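Local atomic coordinates of Glyoxalase/bleomycin resistance protein/dioxygenase (PDB entry 4QB5), a protein that belongs to the vicinal oxygen chelate superfamily of glyoxalases, bleomycin resistance proteins and dioxygenases, and may act as a dioxygenase. Residues 29-34 against 69-74; 43-48 against 99-104. One frame throughout, in Å; residues are numbered along the deposited sequence.

Contact 1 (29-34 against 69-74); sequences VGVNDL and FGITTP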
loop_
_atom_site.group_PDB
_atom_site.type_symbol
_atom_site.label_atom_id
_atom_site.label_comp_id
_atom_site.label_asym_id
_atom_site.label_seq_id
_atom_site.Cartn_x
_atom_site.Cartn_y
_atom_site.Cartn_z
ATOM N N VAL C 29 4.758 -2.478 4.944
ATOM C CA VAL C 29 5.648 -3.266 4.084
ATOM C C VAL C 29 6.567 -4.102 4.953
ATOM O O VAL C 29 6.865 -3.749 6.084
ATOM C CB VAL C 29 6.499 -2.427 3.091
ATOM C CG1 VAL C 29 5.598 -1.667 2.118
ATOM C CG2 VAL C 29 7.447 -1.460 3.812
ATOM N N GLY C 30 7.040 -5.215 4.399
ATOM C CA GLY C 30 7.968 -6.059 5.135
ATOM C C GLY C 30 9.400 -5.659 4.965
ATOM O O GLY C 30 9.824 -5.252 3.896
ATOM N N VAL C 31 10.166 -5.688 6.043
ATOM C CA VAL C 31 11.596 -5.385 5.926
ATOM C C VAL C 31 12.411 -6.469 6.639
ATOM O O VAL C 31 11.910 -7.109 7.553
ATOM C CB VAL C 31 11.918 -3.993 6.553
ATOM C CG1 VAL C 31 11.093 -2.923 5.900
ATOM C CG2 VAL C 31 11.673 -3.966 8.057
ATOM N N ASN C 32 13.646 -6.683 6.206
ATOM C CA ASN C 32 14.492 -7.722 6.770
ATOM C C ASN C 32 15.438 -7.182 7.829
ATOM O O ASN C 32 15.960 -7.950 8.628
ATOM C CB ASN C 32 15.189 -8.533 5.659
ATOM C CG ASN C 32 14.209 -9.573 4.967
ATOM O OD1 ASN C 32 14.124 -9.682 3.696
ATOM N ND2 ASN C 32 13.500 -10.354 5.800
ATOM N N ASP C 33 15.543 -5.852 7.909
ATOM C CA ASP C 33 16.358 -5.198 8.952
ATOM C C ASP C 33 15.717 -3.911 9.392
ATOM O O ASP C 33 15.808 -2.858 8.687
ATOM C CB ASP C 33 17.752 -4.926 8.404
ATOM C CG ASP C 33 18.707 -4.432 9.499
ATOM O OD1 ASP C 33 18.242 -3.719 10.439
ATOM O OD2 ASP C 33 19.884 -4.779 9.397
ATOM N N LEU C 34 15.021 -3.996 10.519
ATOM C CA LEU C 34 14.225 -2.899 10.972
ATOM C C LEU C 34 14.976 -1.566 11.180
ATOM O O LEU C 34 14.431 -0.493 10.898
ATOM C CB LEU C 34 13.496 -3.267 12.223
ATOM C CG LEU C 34 12.185 -3.987 12.124
ATOM C CD1 LEU C 34 11.807 -4.503 13.507
ATOM C CD2 LEU C 34 11.064 -3.138 11.578
ATOM N N PHE C 69 1.800 4.699 7.898
ATOM C CA PHE C 69 2.684 3.776 7.199
ATOM C C PHE C 69 3.468 3.011 8.202
ATOM O O PHE C 69 3.922 3.594 9.206
ATOM C CB PHE C 69 3.665 4.542 6.297
ATOM C CG PHE C 69 4.725 3.682 5.705
ATOM C CD1 PHE C 69 4.434 2.735 4.718
ATOM C CD2 PHE C 69 6.061 3.877 6.054
ATOM C CE1 PHE C 69 5.416 1.928 4.181
ATOM C CE2 PHE C 69 7.055 3.060 5.512
ATOM C CZ PHE C 69 6.737 2.134 4.530
ATOM N N GLY C 70 3.700 1.726 7.929
ATOM C CA GLY C 70 4.533 0.928 8.831
ATOM C C GLY C 70 5.508 0.003 8.149
ATOM O O GLY C 70 5.276 -0.481 7.028
ATOM N N ILE C 71 6.639 -0.218 8.797
ATOM C CA ILE C 71 7.606 -1.218 8.356
ATOM C C ILE C 71 7.587 -2.317 9.401
ATOM O O ILE C 71 7.436 -2.043 10.635
ATOM C CB ILE C 71 9.022 -0.664 8.153
ATOM C CG1 ILE C 71 9.532 0.069 9.418
ATOM C CG2 ILE C 71 9.017 0.236 6.930
ATOM C CD1 ILE C 71 10.954 0.523 9.299
ATOM N N THR C 72 7.653 -3.563 8.933
ATOM C CA THR C 72 7.467 -4.689 9.858
ATOM C C THR C 72 8.349 -5.861 9.501
ATOM O O THR C 72 8.643 -6.131 8.332
ATOM C CB THR C 72 5.963 -5.156 9.945
ATOM O OG1 THR C 72 5.796 -6.071 11.046
ATOM C CG2 THR C 72 5.495 -5.884 8.653
ATOM N N THR C 73 8.778 -6.564 10.542
ATOM C CA THR C 73 9.259 -7.932 10.433
ATOM C C THR C 73 8.013 -8.795 10.135
ATOM O O THR C 73 6.999 -8.650 10.814
ATOM C CB THR C 73 9.871 -8.397 11.797
ATOM O OG1 THR C 73 11.055 -7.637 11.999
ATOM C CG2 THR C 73 10.294 -9.889 11.718
ATOM N N PRO C 74 8.055 -9.641 9.094
ATOM C CA PRO C 74 6.793 -10.375 8.779
ATOM C C PRO C 74 6.336 -11.237 9.937
ATOM O O PRO C 74 7.144 -11.952 10.538
ATOM C CB PRO C 74 7.189 -11.244 7.593
ATOM C CG PRO C 74 8.269 -10.409 6.889
ATOM C CD PRO C 74 9.056 -9.775 8.041
HETATM O O HOH W 1 12.713 -7.455 10.099
#
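A parallel strand pair of the vicinal oxygen chelate fold brings Val29 and Gly30 beside Ile71 and Thr72; helix 34-46 starts just past the end of strand 24-30. Three backbone hydrogen bonds join the strands: Val29 N to Gly70 O, Thr72 N to Val29 O, and Val31 N to Thr72 O at 2.8 Å, the last two flanking Gly30 and making its parallel bridge with Thr72. Gly30 CA adds a CA-H...O contact to the same Thr72 O at 3.3 Å, so this carbonyl is approached twice. On one face of the sheet, with Val29 CG1 anti to the carbonyl carbon (chi1 -62°), Val29 CG2 falls between the backbone N and that carbon and reaches both Phe69 CZ at 3.7 Å and Ile71 CG2 at 3.9 Å. Val31 CG1 packs against Ile71 CB at 3.8 Å, and helix 34-46 covers Ile71 with Ser37 and Tyr41. Leu34, in the first turn of that helix, runs past Ile71 in the opposite direction, CD2 lying 4.2 Å from Ile71 CG1. Thr72 points to the other face, where its CG2 touches Val29 O and its hydroxyl donates to Thr73 O from above the carbonyl plane. The second subunit packs on this region through its Ser86 against Val29 and its Gly85 against Thr72. Beyond the paired strands a water donates to Val31 O and also hydrogen-bonds Thr73 OG1, while Leu34 CD1 meets that hydroxyl oxygen at 3.6 Å, its side chain crossing Thr73 at about a right angle.

Contact 2 (43-48 against 99-104); sequences ALLGTL and DAFHAA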
loop_
_atom_site.group_PDB
_atom_site.type_symbol
_atom_site.label_atom_id
_atom_site.label_comp_id
_atom_site.label_asym_id
_atom_site.label_seq_id
_atom_site.Cartn_x
_atom_site.Cartn_y
_atom_site.Cartn_z
ATOM N N ALA C 43 14.613 9.352 7.085
ATOM C CA ALA C 43 15.216 10.296 6.161
ATOM C C ALA C 43 14.262 10.631 5.018
ATOM O O ALA C 43 14.068 11.825 4.638
ATOM C CB ALA C 43 16.565 9.767 5.573
ATOM N N LEU C 44 13.645 9.587 4.489
ATOM C CA LEU C 44 12.802 9.717 3.319
ATOM C C LEU C 44 11.515 10.475 3.625
ATOM O O LEU C 44 11.187 11.461 2.981
ATOM C CB LEU C 44 12.418 8.332 2.828
ATOM C CG LEU C 44 11.620 8.303 1.553
ATOM C CD1 LEU C 44 12.560 8.479 0.377
ATOM C CD2 LEU C 44 10.802 7.019 1.442
ATOM N N LEU C 45 10.768 9.979 4.576
ATOM C CA LEU C 45 9.495 10.561 4.872
ATOM C C LEU C 45 9.629 11.872 5.631
ATOM O O LEU C 45 8.698 12.677 5.596
ATOM C CB LEU C 45 8.594 9.577 5.592
ATOM C CG LEU C 45 8.369 8.218 4.863
ATOM C CD1 LEU C 45 7.534 7.302 5.692
ATOM C CD2 LEU C 45 7.701 8.521 3.538
ATOM N N GLY C 46 10.749 12.089 6.325
ATOM C CA GLY C 46 11.018 13.415 6.927
ATOM C C GLY C 46 10.916 14.532 5.871
ATOM O O GLY C 46 10.522 15.656 6.184
ATOM N N THR C 47 11.273 14.248 4.626
ATOM C CA THR C 47 11.252 15.287 3.598
ATOM C C THR C 47 9.802 15.708 3.300
ATOM O O THR C 47 9.568 16.804 2.775
ATOM C CB THR C 47 11.843 14.866 2.244
ATOM O OG1 THR C 47 11.035 13.794 1.671
ATOM C CG2 THR C 47 13.291 14.488 2.351
ATOM N N LEU C 48 8.854 14.830 3.611
ATOM C CA LEU C 48 7.422 15.124 3.465
ATOM C C LEU C 48 6.812 15.537 4.766
ATOM O O LEU C 48 5.594 15.685 4.876
ATOM C CB LEU C 48 6.675 13.874 2.931
ATOM C CG LEU C 48 7.257 13.247 1.692
ATOM C CD1 LEU C 48 6.470 12.079 1.151
ATOM C CD2 LEU C 48 7.379 14.267 0.597
ATOM N N ASP C 99 11.566 15.597 -5.411
ATOM C CA ASP C 99 12.992 15.455 -5.673
ATOM C C ASP C 99 13.777 15.295 -4.349
ATOM O O ASP C 99 14.770 14.638 -4.341
ATOM C CB ASP C 99 13.564 16.652 -6.388
ATOM C CG ASP C 99 13.177 16.687 -7.876
ATOM O OD1 ASP C 99 12.635 15.715 -8.452
ATOM O OD2 ASP C 99 13.402 17.744 -8.420
ATOM N N ALA C 100 13.386 15.998 -3.307
ATOM C CA ALA C 100 14.059 15.853 -1.957
ATOM C C ALA C 100 13.908 14.451 -1.382
ATOM O O ALA C 100 14.823 13.864 -0.827
ATOM C CB ALA C 100 13.383 16.842 -1.020
ATOM N N PHE C 101 12.716 13.885 -1.559
ATOM C CA PHE C 101 12.451 12.469 -1.258
ATOM C C PHE C 101 13.389 11.520 -1.989
ATOM O O PHE C 101 14.002 10.660 -1.381
ATOM C CB PHE C 101 10.991 12.239 -1.713
ATOM C CG PHE C 101 10.467 10.847 -1.638
ATOM C CD1 PHE C 101 9.598 10.507 -0.602
ATOM C CD2 PHE C 101 10.588 9.982 -2.714
ATOM C CE1 PHE C 101 8.967 9.267 -0.582
ATOM C CE2 PHE C 101 9.959 8.723 -2.703
ATOM C CZ PHE C 101 9.139 8.377 -1.640
ATOM N N HIS C 102 13.476 11.699 -3.298
ATOM C CA HIS C 102 14.313 10.894 -4.134
ATOM C C HIS C 102 15.767 10.997 -3.674
ATOM O O HIS C 102 16.432 9.985 -3.501
ATOM C CB HIS C 102 14.155 11.261 -5.616
ATOM C CG HIS C 102 14.931 10.375 -6.528
ATOM N ND1 HIS C 102 14.388 9.262 -7.142
ATOM C CD2 HIS C 102 16.209 10.435 -6.940
ATOM C CE1 HIS C 102 15.306 8.663 -7.867
ATOM N NE2 HIS C 102 16.421 9.361 -7.767
ATOM N N ALA C 103 16.243 12.222 -3.451
ATOM C CA ALA C 103 17.598 12.415 -2.968
ATOM C C ALA C 103 17.836 11.747 -1.602
ATOM O O ALA C 103 18.878 11.140 -1.388
ATOM C CB ALA C 103 17.947 13.934 -2.908
ATOM N N ALA C 104 16.922 11.910 -0.661
ATOM C CA ALA C 104 17.105 11.326 0.617
ATOM C C ALA C 104 17.157 9.800 0.481
ATOM O O ALA C 104 17.983 9.120 1.119
ATOM C CB ALA C 104 15.983 11.730 1.535
#
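Leu44 lays its CD1 methyl over the centre of the Phe101 ring in a CH-pi contact, 3.6 Å from the centroid and 8° off the ring normal. Leu44 CD2 lies on the same face, nearest Phe101 CE1 at 3.5 Å. Both side chains leave their helices with CG anti to the backbone N, which brings the ring alongside Leu44, on the side of the helices that faces Leu132. Further apolar contacts surround the ring: Leu45 CD2 sits at its edge, near the ring plane, and Leu48 CD1 approaches obliquely, 3.9 Å from Phe101 CD1. These contacts pack helix 34-46 against helix 95-107 in a chain whose two four-stranded sheets share the 1-4-3-2 strand order, as in the vicinal oxygen chelate family. Phe90 on strand 87-91 and Leu132 on strand 127-133 also touch Phe101, placing the ring between the helix pair and the second sheet. Small side chains allow close approach beside it: Ala104 CB touches Ala43 O at 3.6 Å and Thr47 CG2 at 3.9 Å, and Ala100 CB faces the Thr47 side chain. No hydrogen bond crosses between 43-48 and 99-104, and Thr47 spends its hydroxyl within its own segment. Thr47 OG1 donates to Leu44 O at 2.7 Å, nearly in line with the carbonyl bond, and Thr47 N gives that oxygen a second hydrogen bond. Held this way, with chi1 64°, the hydroxyl oxygen lies against the backbone of the other helix, 3.5 Å from Phe101 CA, while Thr47 CG2 rests on Ala100 O.

Contact 1 and contact 2 lie on opposite sides of the chain's centre, about 19 Å apart between centres, and helix 34-46 runs from one to the other: Leu34 at its start belongs to contact 1, Ala43, Leu44 and Leu45 belong to contact 2. Along the chain the segments alternate, 29-34, 43-48, 69-74 and 99-104. Contact 1 pairs the edge strand 24-30 with 67-72 in the first sheet, whereas contact 2 reaches across to the half of the chain built on the second sheet. The two meet directly where Phe69 CD2 packs 3.7 Å from Leu45 CD1, joining strand 67-72 of the first sheet to helix 34-46 close to where it meets helix 95-107.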